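Local coordinates for protein phosphoribosylformylglycinamidine cyclo-ligase (Thermus thermophilus HB8, PDB 5AVM) that probably catalyses the ATP-dependent ring closure of formylglycinamidine ribonucleotide to 5-aminoimidazole ribonucleotide, a step of de novo purine biosynthesis, at residues A223-K226 with E227-L231; P305-A308 with A309-L313; E169-R172 with E173-L177; S77-G80 with F81-V84. All coordinates share one frame; numbering follows the deposited sequence.

In the fold
Along the chain the order is contact 4, contact 3, contact 1, contact 2. Contact 4 lies early in helix 79-92 in the N-terminal family region; contacts 1 and 2 open helices 225-233 and 306-313 in the C-terminal one, and contact 3 leads into strand 176-181. Contacts 2 and 3 have centres about 12 Å apart, with Ala309 CB 4.0 Å from Ala176 CB. Contacts 1 and 2 touch where Leu231 CD2 lies 3.4 Å from Ala312 CB. Strands 176-181 and 298-304 pair antiparallel in the six-stranded sheet and both pack against helix 225-233. Contact 4 lies about 31 Å from contact 2, centre to centre, but helix 79-92 reaches helix 225-233, joining the two regions.

Contact 1: A223-K226 with E227-L231; sequences AYLK and EFRLL
Phe228 N donates to Tyr224 O at 3.1 Å, closing the first turn of helix 225-233 on the N-cap residue. The next two i to i+4 bonds follow in sequence: Arg229 N to Leu225 O at 3.0 Å, then Leu230 N to Lys226 O at 3.2 Å.

Two side-chain pairs keep this i to i+4 spacing. In the first, Leu225 CG sits 3.7 Å above the guanidinium plane of Arg229, over its centre, with CD1 and CD2 spread against NE and CZ. Having CG anti to the backbone N (chi1 -174°) sends the leucine branch along the helix to that face, while the arginine chain stays extended from CG to NE. Its charge is met by Glu97, which bridges to NE. Replacing Arg229 by an alanine would probably leave Glu97 without this mate and uncover the side of Leu225 on which the guanidinium now lies.

In the second pair, Phe228 sets CD1 3.1 Å from Tyr224 O, which lies at the ring edge near its plane, and 4.0 Å from Tyr224 CB. Glu227, at i+3 from Tyr224, bends back at chi2 (75°), and its OE1 comes to the edge of the tyrosine ring, near CD1. A water donates 2.8 Å to Glu227 OE1 and also to Ala223 O, tying the carboxylate to the backbone ahead of the helix. Tyr224 OH is bonded to Pro181 O, and Leu225 and Phe228 both meet Leu92 of helix 79-92.

Chemically, Arg229 is used twice, its guanidinium face on Leu225 and its NE bridged to Glu97, so apolar and ionic contact meet at one group, while Phe228 packs on the sheet.

Contact 2: P305-A308 with A309-L313; sequences PQEA and AEEAL
The side-chain amide of Gln306 and the carboxylate of Glu310 are flat groups one helical turn apart, with planes only 22° from parallel, yet neither is stacked on the other. Their oxygens come near each other, Gln306 OE1 standing 3.5 Å from Glu310 OE1, without a hydrogen bond between them. The carboxylates of Glu307 and Glu311 are turned almost perpendicular, 81° between planes, and their OE1 atoms are 3.9 Å apart: like charges in proximity, which probably disfavours full charge on both. The Glu310 chain bends at chi2 (62°), folding the carboxylate back toward the preceding turn, where CD lies 3.6 Å from Gln306 O.

This is the first part of helix 306-313, with Pro305 as N-cap. Its backbone bonds run i to i+4: Glu311 N to Glu307 O at 3.2 Å and Ala312 N to Ala308 O at 2.9 Å, preceded by a weak bond from Ala309 N to Pro305 O. A leucine in place of Glu310 would remove the carboxylate packed beside Gln306 O and the glutamine side chain, and would probably leave those oxygens facing an apolar branch.

Ala309 and Ala312 lie on Leu178 of strand 176-181, small side chains where the helix meets the six-stranded sheet. Ala309 CB is 3.6 Å from Gln306 O, and Ala312 CB 3.3 Å from Ala308 O.

Contact 3: E169-R172 with E173-L177; sequences ERVR and EGDAL
Arg172 and Asp175 are the end residues of a type II beta turn that delivers the chain into strand 176-181 of the six-stranded sheet. The hydrogen bond across the contact is a side chain to backbone one: Arg172 N donates to Asp175 OD2 at 3.1 Å with an N-H...O angle of 160°, and meets that oxygen from above the carboxylate plane, 40° out of it. Asp175 CG lies anti to its carbonyl carbon, which swings the carboxylate back across the turn. His239 ND1 is a second partner of OD2, so two groups hold this buried oxygen and limit rotation of the carboxylate.

Backbone conformation supplies the turn itself. Gly174 has a phi of 114°, where a CB would collide with the carbonyl oxygen of Glu173; the glycine is thus a steric requirement of the bend. Bonding of Gly174 and Asp175 to Val324 then joins the turn to strand 319-326.

Van der Waals contact between the side chains is slight. Val171, packed on Val303 of strand 298-304, turns one methyl to the carboxylate, and CG1 stops 3.7 Å from Asp175 OD2.

Contact 4: S77-G80 with F81-V84; sequences SGLG and FDLV
Gly78 O is gripped by two backbone donors near the start of helix 79-92. Phe81 N reaches it at 2.8 Å from above the carbonyl plane, 48° out of it, and with a bent N-H...O angle of 131°; Asp82 N comes at 3.1 Å, lying in the plane. One oxygen thus serves an i to i+3 and an i to i+4 bond, a bifurcated acceptor in the early part of the helix. Regular i to i+4 bonding continues with Leu83 N to Leu79 O and Val84 N to Gly80 O.

The side chains lie close against these carbonyls. Phe81 CB is 3.5 Å from Gly78 O, which sits at the edge of the phenyl ring, near its plane. Outside the contact the ring touches Pro220 and, on helix 112-129, Ala125. The Asp82 and Leu79 side chains cross at a slant, Asp82 OD2 3.7 Å from Leu79 CD2; chi1 of -78° carries the carboxylate back over the preceding residues. Val84 CG2 rests 3.3 Å from Gly80 O, where the glycine contributes backbone alone.

Leu79 and Leu83 both lie on Ile152 of strand 150-161, seating the helix against the four-stranded sheet. Ser77 OG, bonded to Asp75, is near a sulfate probably from the crystallisation liquor.

Chemically, a doubly used backbone acceptor lies beside a buried aspartate whose other oxygen looks outward: Asp82 OD1, held by the Lys66 salt bridge and the His221 N hydrogen bond, ties the early helix to two separate parts of the chain.

Contact 1: A223-K226 with E227-L231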
loop_
_atom_site.group_PDB
_atom_site.type_symbol
_atom_site.label_atom_id
_atom_site.label_comp_id
_atom_site.label_asym_id
_atom_site.label_seq_id
_atom_site.Cartn_x
_atom_site.Cartn_y
_atom_site.Cartn_z
ATOM N N ALA B 223 -8.140 17.187 -6.734
ATOM C CA ALA B 223 -8.334 17.111 -5.288
ATOM C C ALA B 223 -9.359 18.145 -4.846
ATOM O O ALA B 223 -9.365 19.269 -5.345
ATOM C CB ALA B 223 -7.021 17.360 -4.565
ATOM N N TYR B 224 -10.214 17.769 -3.898
ATOM C CA TYR B 224 -11.241 18.674 -3.391
ATOM C C TYR B 224 -11.010 19.100 -1.946
ATOM O O TYR B 224 -11.954 19.455 -1.239
ATOM C CB TYR B 224 -12.615 18.017 -3.527
ATOM C CG TYR B 224 -12.929 17.680 -4.964
ATOM C CD1 TYR B 224 -13.132 18.688 -5.906
ATOM C CD2 TYR B 224 -12.929 16.361 -5.401
ATOM C CE1 TYR B 224 -13.319 18.389 -7.248
ATOM C CE2 TYR B 224 -13.115 16.049 -6.734
ATOM C CZ TYR B 224 -13.307 17.065 -7.653
ATOM O OH TYR B 224 -13.475 16.743 -8.978
ATOM N N LEU B 225 -9.750 19.078 -1.517
ATOM C CA LEU B 225 -9.418 19.460 -0.150
ATOM C C LEU B 225 -9.747 20.941 0.084
ATOM O O LEU B 225 -10.389 21.299 1.078
ATOM C CB LEU B 225 -7.928 19.174 0.136
ATOM C CG LEU B 225 -7.393 19.369 1.569
ATOM C CD1 LEU B 225 -8.281 18.648 2.573
ATOM C CD2 LEU B 225 -5.958 18.860 1.655
ATOM N N LYS B 226 -9.321 21.792 -0.845
ATOM C CA LYS B 226 -9.573 23.225 -0.748
ATOM C C LYS B 226 -11.079 23.466 -0.611
ATOM O O LYS B 226 -11.521 24.250 0.229
ATOM C CB LYS B 226 -8.991 23.918 -1.985
ATOM C CG LYS B 226 -7.516 23.543 -2.213
ATOM C CD LYS B 226 -6.893 24.148 -3.474
ATOM C CE LYS B 226 -6.567 25.630 -3.317
ATOM N NZ LYS B 226 -5.902 26.186 -4.536
ATOM N N GLU B 227 -11.867 22.769 -1.426
ATOM C CA GLU B 227 -13.323 22.885 -1.379
ATOM C C GLU B 227 -13.827 22.612 0.031
ATOM O O GLU B 227 -14.307 23.513 0.716
ATOM C CB GLU B 227 -13.969 21.877 -2.324
ATOM C CG GLU B 227 -14.338 22.411 -3.687
ATOM C CD GLU B 227 -13.162 22.603 -4.609
ATOM O OE1 GLU B 227 -12.054 22.138 -4.272
ATOM O OE2 GLU B 227 -13.359 23.211 -5.684
ATOM N N PHE B 228 -13.711 21.352 0.448
ATOM C CA PHE B 228 -14.146 20.901 1.766
ATOM C C PHE B 228 -13.774 21.846 2.893
ATOM O O PHE B 228 -14.600 22.138 3.756
ATOM C CB PHE B 228 -13.584 19.505 2.062
ATOM C CG PHE B 228 -14.388 18.397 1.456
ATOM C CD1 PHE B 228 -14.417 18.210 0.080
ATOM C CD2 PHE B 228 -15.173 17.573 2.257
ATOM C CE1 PHE B 228 -15.228 17.217 -0.495
ATOM C CE2 PHE B 228 -15.985 16.578 1.692
ATOM C CZ PHE B 228 -16.012 16.403 0.313
ATOM N N ARG B 229 -12.537 22.322 2.898
ATOM C CA ARG B 229 -12.110 23.234 3.946
ATOM C C ARG B 229 -12.976 24.489 3.947
ATOM O O ARG B 229 -13.331 25.007 5.003
ATOM C CB ARG B 229 -10.626 23.573 3.778
ATOM C CG ARG B 229 -9.719 22.469 4.317
ATOM C CD ARG B 229 -8.252 22.676 3.965
ATOM N NE ARG B 229 -7.379 21.703 4.630
ATOM C CZ ARG B 229 -6.100 21.505 4.311
ATOM N NH1 ARG B 229 -5.544 22.211 3.333
ATOM N NH2 ARG B 229 -5.375 20.606 4.971
ATOM N N LEU B 230 -13.341 24.958 2.760
ATOM C CA LEU B 230 -14.178 26.144 2.648
ATOM C C LEU B 230 -15.535 25.889 3.283
ATOM O O LEU B 230 -16.126 26.786 3.886
ATOM C CB LEU B 230 -14.380 26.523 1.182
ATOM C CG LEU B 230 -13.132 26.894 0.385
ATOM C CD1 LEU B 230 -13.531 27.186 -1.055
ATOM C CD2 LEU B 230 -12.453 28.101 1.025
ATOM N N LEU B 231 -16.030 24.666 3.136
ATOM C CA LEU B 231 -17.317 24.300 3.705
ATOM C C LEU B 231 -17.195 24.028 5.200
ATOM O O LEU B 231 -18.106 24.322 5.970
ATOM C CB LEU B 231 -17.867 23.067 3.001
ATOM C CG LEU B 231 -18.175 23.255 1.518
ATOM C CD1 LEU B 231 -18.497 21.904 0.906
ATOM C CD2 LEU B 231 -19.331 24.224 1.344
HETATM O O HOH W 1 -10.294 21.443 -6.270
#

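Contact 2: P305-A308 with A309-L313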
loop_
_atom_site.group_PDB
_atom_site.type_symbol
_atom_site.label_atom_id
_atom_site.label_comp_id
_atom_site.label_asym_id
_atom_site.label_seq_id
_atom_site.Cartn_x
_atom_site.Cartn_y
_atom_site.Cartn_z
ATOM N N PRO B 305 -28.439 18.431 3.359
ATOM C CA PRO B 305 -29.738 19.115 3.362
ATOM C C PRO B 305 -29.818 20.113 2.202
ATOM O O PRO B 305 -28.793 20.626 1.754
ATOM C CB PRO B 305 -29.753 19.799 4.725
ATOM C CG PRO B 305 -29.038 18.813 5.579
ATOM C CD PRO B 305 -27.852 18.429 4.712
ATOM N N GLN B 306 -31.024 20.393 1.719
ATOM C CA GLN B 306 -31.177 21.319 0.601
ATOM C C GLN B 306 -30.569 22.703 0.843
ATOM O O GLN B 306 -29.919 23.258 -0.041
ATOM C CB GLN B 306 -32.654 21.468 0.229
ATOM C CG GLN B 306 -32.882 22.325 -1.010
ATOM C CD GLN B 306 -32.412 21.652 -2.296
ATOM O OE1 GLN B 306 -31.903 22.314 -3.205
ATOM N NE2 GLN B 306 -32.596 20.337 -2.384
ATOM N N GLU B 307 -30.766 23.258 2.036
ATOM C CA GLU B 307 -30.231 24.582 2.352
ATOM C C GLU B 307 -28.714 24.633 2.352
ATOM O O GLU B 307 -28.125 25.661 2.013
ATOM C CB GLU B 307 -30.745 25.058 3.716
ATOM C CG GLU B 307 -30.263 26.462 4.143
ATOM C CD GLU B 307 -28.994 26.447 4.998
ATOM O OE1 GLU B 307 -27.926 26.037 4.495
ATOM O OE2 GLU B 307 -29.066 26.849 6.179
ATOM N N ALA B 308 -28.087 23.525 2.743
ATOM C CA ALA B 308 -26.629 23.443 2.811
ATOM C C ALA B 308 -25.991 23.573 1.436
ATOM O O ALA B 308 -24.977 24.254 1.279
ATOM C CB ALA B 308 -26.206 22.134 3.473
ATOM N N ALA B 309 -26.583 22.916 0.444
ATOM C CA ALA B 309 -26.080 22.985 -0.921
ATOM C C ALA B 309 -26.005 24.456 -1.333
ATOM O O ALA B 309 -24.987 24.919 -1.852
ATOM C CB ALA B 309 -27.009 22.225 -1.853
ATOM N N GLU B 310 -27.092 25.185 -1.082
ATOM C CA GLU B 310 -27.176 26.608 -1.406
ATOM C C GLU B 310 -26.004 27.389 -0.827
ATOM O O GLU B 310 -25.299 28.087 -1.551
ATOM C CB GLU B 310 -28.491 27.199 -0.873
ATOM C CG GLU B 310 -29.618 27.316 -1.895
ATOM C CD GLU B 310 -30.057 25.976 -2.451
ATOM O OE1 GLU B 310 -30.433 25.094 -1.650
ATOM O OE2 GLU B 310 -30.032 25.805 -3.689
ATOM N N GLU B 311 -25.810 27.273 0.483
ATOM C CA GLU B 311 -24.724 27.967 1.175
ATOM C C GLU B 311 -23.366 27.533 0.619
ATOM O O GLU B 311 -22.400 28.300 0.621
ATOM C CB GLU B 311 -24.806 27.675 2.683
ATOM C CG GLU B 311 -23.598 28.134 3.503
ATOM C CD GLU B 311 -23.709 27.777 4.989
ATOM O OE1 GLU B 311 -24.163 26.655 5.311
ATOM O OE2 GLU B 311 -23.329 28.616 5.835
ATOM N N ALA B 312 -23.315 26.298 0.134
ATOM C CA ALA B 312 -22.093 25.734 -0.426
ATOM C C ALA B 312 -21.783 26.270 -1.825
ATOM O O ALA B 312 -20.656 26.667 -2.105
ATOM C CB ALA B 312 -22.199 24.212 -0.459
ATOM N N LEU B 313 -22.777 26.284 -2.704
ATOM C CA LEU B 313 -22.559 26.776 -4.057
ATOM C C LEU B 313 -22.091 28.232 -4.091
ATOM O O LEU B 313 -21.672 28.737 -5.137
ATOM C CB LEU B 313 -23.833 26.603 -4.881
ATOM C CG LEU B 313 -24.213 25.132 -5.040
ATOM C CD1 LEU B 313 -25.465 25.021 -5.879
ATOM C CD2 LEU B 313 -23.063 24.371 -5.684
#

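Contact 3: E169-R172 with E173-L177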
loop_
_atom_site.group_PDB
_atom_site.type_symbol
_atom_site.label_atom_id
_atom_site.label_comp_id
_atom_site.label_asym_id
_atom_site.label_seq_id
_atom_site.Cartn_x
_atom_site.Cartn_y
_atom_site.Cartn_z
ATOM N N GLU B 169 -25.518 6.642 7.256
ATOM C CA GLU B 169 -26.409 6.759 8.407
ATOM C C GLU B 169 -26.831 8.191 8.742
ATOM O O GLU B 169 -27.772 8.394 9.515
ATOM C CB GLU B 169 -25.782 6.086 9.639
ATOM C CG GLU B 169 -24.368 6.548 10.001
ATOM C CD GLU B 169 -23.320 6.159 8.967
ATOM O OE1 GLU B 169 -23.397 5.029 8.429
ATOM O OE2 GLU B 169 -22.413 6.982 8.709
ATOM N N ARG B 170 -26.146 9.180 8.164
ATOM C CA ARG B 170 -26.485 10.585 8.412
ATOM C C ARG B 170 -27.375 11.085 7.289
ATOM O O ARG B 170 -28.036 12.113 7.414
ATOM C CB ARG B 170 -25.232 11.457 8.469
ATOM C CG ARG B 170 -24.049 10.801 9.117
ATOM C CD ARG B 170 -23.312 11.761 10.023
ATOM N NE ARG B 170 -23.318 13.133 9.529
ATOM C CZ ARG B 170 -22.601 14.113 10.069
ATOM N NH1 ARG B 170 -21.822 13.856 11.111
ATOM N NH2 ARG B 170 -22.671 15.348 9.587
ATOM N N VAL B 171 -27.381 10.348 6.185
ATOM C CA VAL B 171 -28.191 10.706 5.031
ATOM C C VAL B 171 -29.685 10.506 5.307
ATOM O O VAL B 171 -30.109 9.462 5.815
ATOM C CB VAL B 171 -27.795 9.874 3.796
ATOM C CG1 VAL B 171 -28.808 10.077 2.690
ATOM C CG2 VAL B 171 -26.409 10.277 3.323
ATOM N N ARG B 172 -30.470 11.525 4.976
ATOM C CA ARG B 172 -31.912 11.489 5.167
ATOM C C ARG B 172 -32.556 11.658 3.795
ATOM O O ARG B 172 -31.901 12.089 2.846
ATOM C CB ARG B 172 -32.341 12.625 6.098
ATOM C CG ARG B 172 -31.660 12.598 7.463
ATOM C CD ARG B 172 -32.287 11.577 8.398
ATOM N NE ARG B 172 -33.581 12.033 8.902
ATOM C CZ ARG B 172 -34.338 11.357 9.763
ATOM N NH1 ARG B 172 -33.936 10.179 10.226
ATOM N NH2 ARG B 172 -35.495 11.865 10.173
ATOM N N GLU B 173 -33.834 11.309 3.678
ATOM C CA GLU B 173 -34.517 11.446 2.399
ATOM C C GLU B 173 -34.806 12.915 2.128
ATOM O O GLU B 173 -35.367 13.613 2.976
ATOM C CB GLU B 173 -35.834 10.676 2.394
ATOM C CG GLU B 173 -36.547 10.740 1.051
ATOM C CD GLU B 173 -38.032 10.458 1.156
ATOM O OE1 GLU B 173 -38.404 9.387 1.687
ATOM O OE2 GLU B 173 -38.827 11.311 0.703
ATOM N N GLY B 174 -34.416 13.378 0.944
ATOM C CA GLY B 174 -34.645 14.765 0.590
ATOM C C GLY B 174 -33.369 15.562 0.424
ATOM O O GLY B 174 -33.397 16.731 0.030
ATOM N N ASP B 175 -32.237 14.944 0.733
ATOM C CA ASP B 175 -30.971 15.642 0.585
ATOM C C ASP B 175 -30.722 16.008 -0.868
ATOM O O ASP B 175 -31.257 15.384 -1.789
ATOM C CB ASP B 175 -29.801 14.784 1.075
ATOM C CG ASP B 175 -29.699 14.740 2.580
ATOM O OD1 ASP B 175 -30.032 15.761 3.226
ATOM O OD2 ASP B 175 -29.269 13.693 3.110
ATOM N N ALA B 176 -29.899 17.029 -1.061
ATOM C CA ALA B 176 -29.527 17.477 -2.389
ATOM C C ALA B 176 -28.215 16.783 -2.780
ATOM O O ALA B 176 -27.376 16.484 -1.927
ATOM C CB ALA B 176 -29.342 18.990 -2.391
ATOM N N LEU B 177 -28.050 16.513 -4.071
ATOM C CA LEU B 177 -26.831 15.890 -4.555
ATOM C C LEU B 177 -26.008 17.000 -5.194
ATOM O O LEU B 177 -26.375 17.538 -6.237
ATOM C CB LEU B 177 -27.145 14.802 -5.586
ATOM C CG LEU B 177 -28.122 13.693 -5.189
ATOM C CD1 LEU B 177 -28.156 12.653 -6.278
ATOM C CD2 LEU B 177 -27.702 13.056 -3.884
#

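Contact 4: S77-G80 with F81-V84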
loop_
_atom_site.group_PDB
_atom_site.type_symbol
_atom_site.label_atom_id
_atom_site.label_comp_id
_atom_site.label_asym_id
_atom_site.label_seq_id
_atom_site.Cartn_x
_atom_site.Cartn_y
_atom_site.Cartn_z
ATOM N N SER B 77 4.976 13.103 -15.174
ATOM C CA SER B 77 4.988 14.309 -14.345
ATOM C C SER B 77 3.730 14.525 -13.520
ATOM O O SER B 77 3.766 15.192 -12.476
ATOM C CB SER B 77 5.172 15.542 -15.220
ATOM O OG SER B 77 3.940 15.873 -15.851
ATOM N N GLY B 78 2.613 13.984 -13.993
ATOM C CA GLY B 78 1.364 14.170 -13.279
ATOM C C GLY B 78 0.935 13.008 -12.413
ATOM O O GLY B 78 0.098 13.173 -11.527
ATOM N N LEU B 79 1.511 11.835 -12.654
ATOM C CA LEU B 79 1.144 10.642 -11.895
ATOM C C LEU B 79 1.227 10.844 -10.380
ATOM O O LEU B 79 0.481 10.216 -9.621
ATOM C CB LEU B 79 2.002 9.451 -12.350
ATOM C CG LEU B 79 1.780 9.057 -13.819
ATOM C CD1 LEU B 79 2.556 7.796 -14.153
ATOM C CD2 LEU B 79 0.302 8.831 -14.073
ATOM N N GLY B 80 2.117 11.731 -9.942
ATOM C CA GLY B 80 2.246 11.994 -8.521
ATOM C C GLY B 80 0.990 12.645 -7.974
ATOM O O GLY B 80 0.577 12.383 -6.848
ATOM N N PHE B 81 0.372 13.508 -8.765
ATOM C CA PHE B 81 -0.848 14.160 -8.315
ATOM C C PHE B 81 -2.044 13.220 -8.448
ATOM O O PHE B 81 -2.967 13.258 -7.632
ATOM C CB PHE B 81 -1.089 15.458 -9.102
ATOM C CG PHE B 81 -0.088 16.543 -8.800
ATOM C CD1 PHE B 81 1.234 16.433 -9.237
ATOM C CD2 PHE B 81 -0.459 17.664 -8.056
ATOM C CE1 PHE B 81 2.173 17.418 -8.939
ATOM C CE2 PHE B 81 0.471 18.658 -7.749
ATOM C CZ PHE B 81 1.791 18.534 -8.192
ATOM N N ASP B 82 -2.024 12.374 -9.472
ATOM C CA ASP B 82 -3.112 11.430 -9.676
ATOM C C ASP B 82 -3.300 10.558 -8.448
ATOM O O ASP B 82 -4.422 10.352 -7.997
ATOM C CB ASP B 82 -2.849 10.545 -10.900
ATOM C CG ASP B 82 -3.139 11.263 -12.221
ATOM O OD1 ASP B 82 -4.269 11.781 -12.394
ATOM O OD2 ASP B 82 -2.239 11.306 -13.094
ATOM N N LEU B 83 -2.200 10.051 -7.899
ATOM C CA LEU B 83 -2.263 9.192 -6.715
ATOM C C LEU B 83 -2.628 9.940 -5.431
ATOM O O LEU B 83 -3.554 9.561 -4.714
ATOM C CB LEU B 83 -0.921 8.480 -6.517
ATOM C CG LEU B 83 -0.840 7.561 -5.300
ATOM C CD1 LEU B 83 -2.011 6.585 -5.300
ATOM C CD2 LEU B 83 0.483 6.827 -5.328
ATOM N N VAL B 84 -1.881 10.999 -5.145
ATOM C CA VAL B 84 -2.102 11.801 -3.950
ATOM C C VAL B 84 -3.504 12.399 -3.918
ATOM O O VAL B 84 -4.206 12.296 -2.906
ATOM C CB VAL B 84 -1.035 12.916 -3.852
ATOM C CG1 VAL B 84 -1.381 13.899 -2.750
ATOM C CG2 VAL B 84 0.322 12.284 -3.584
#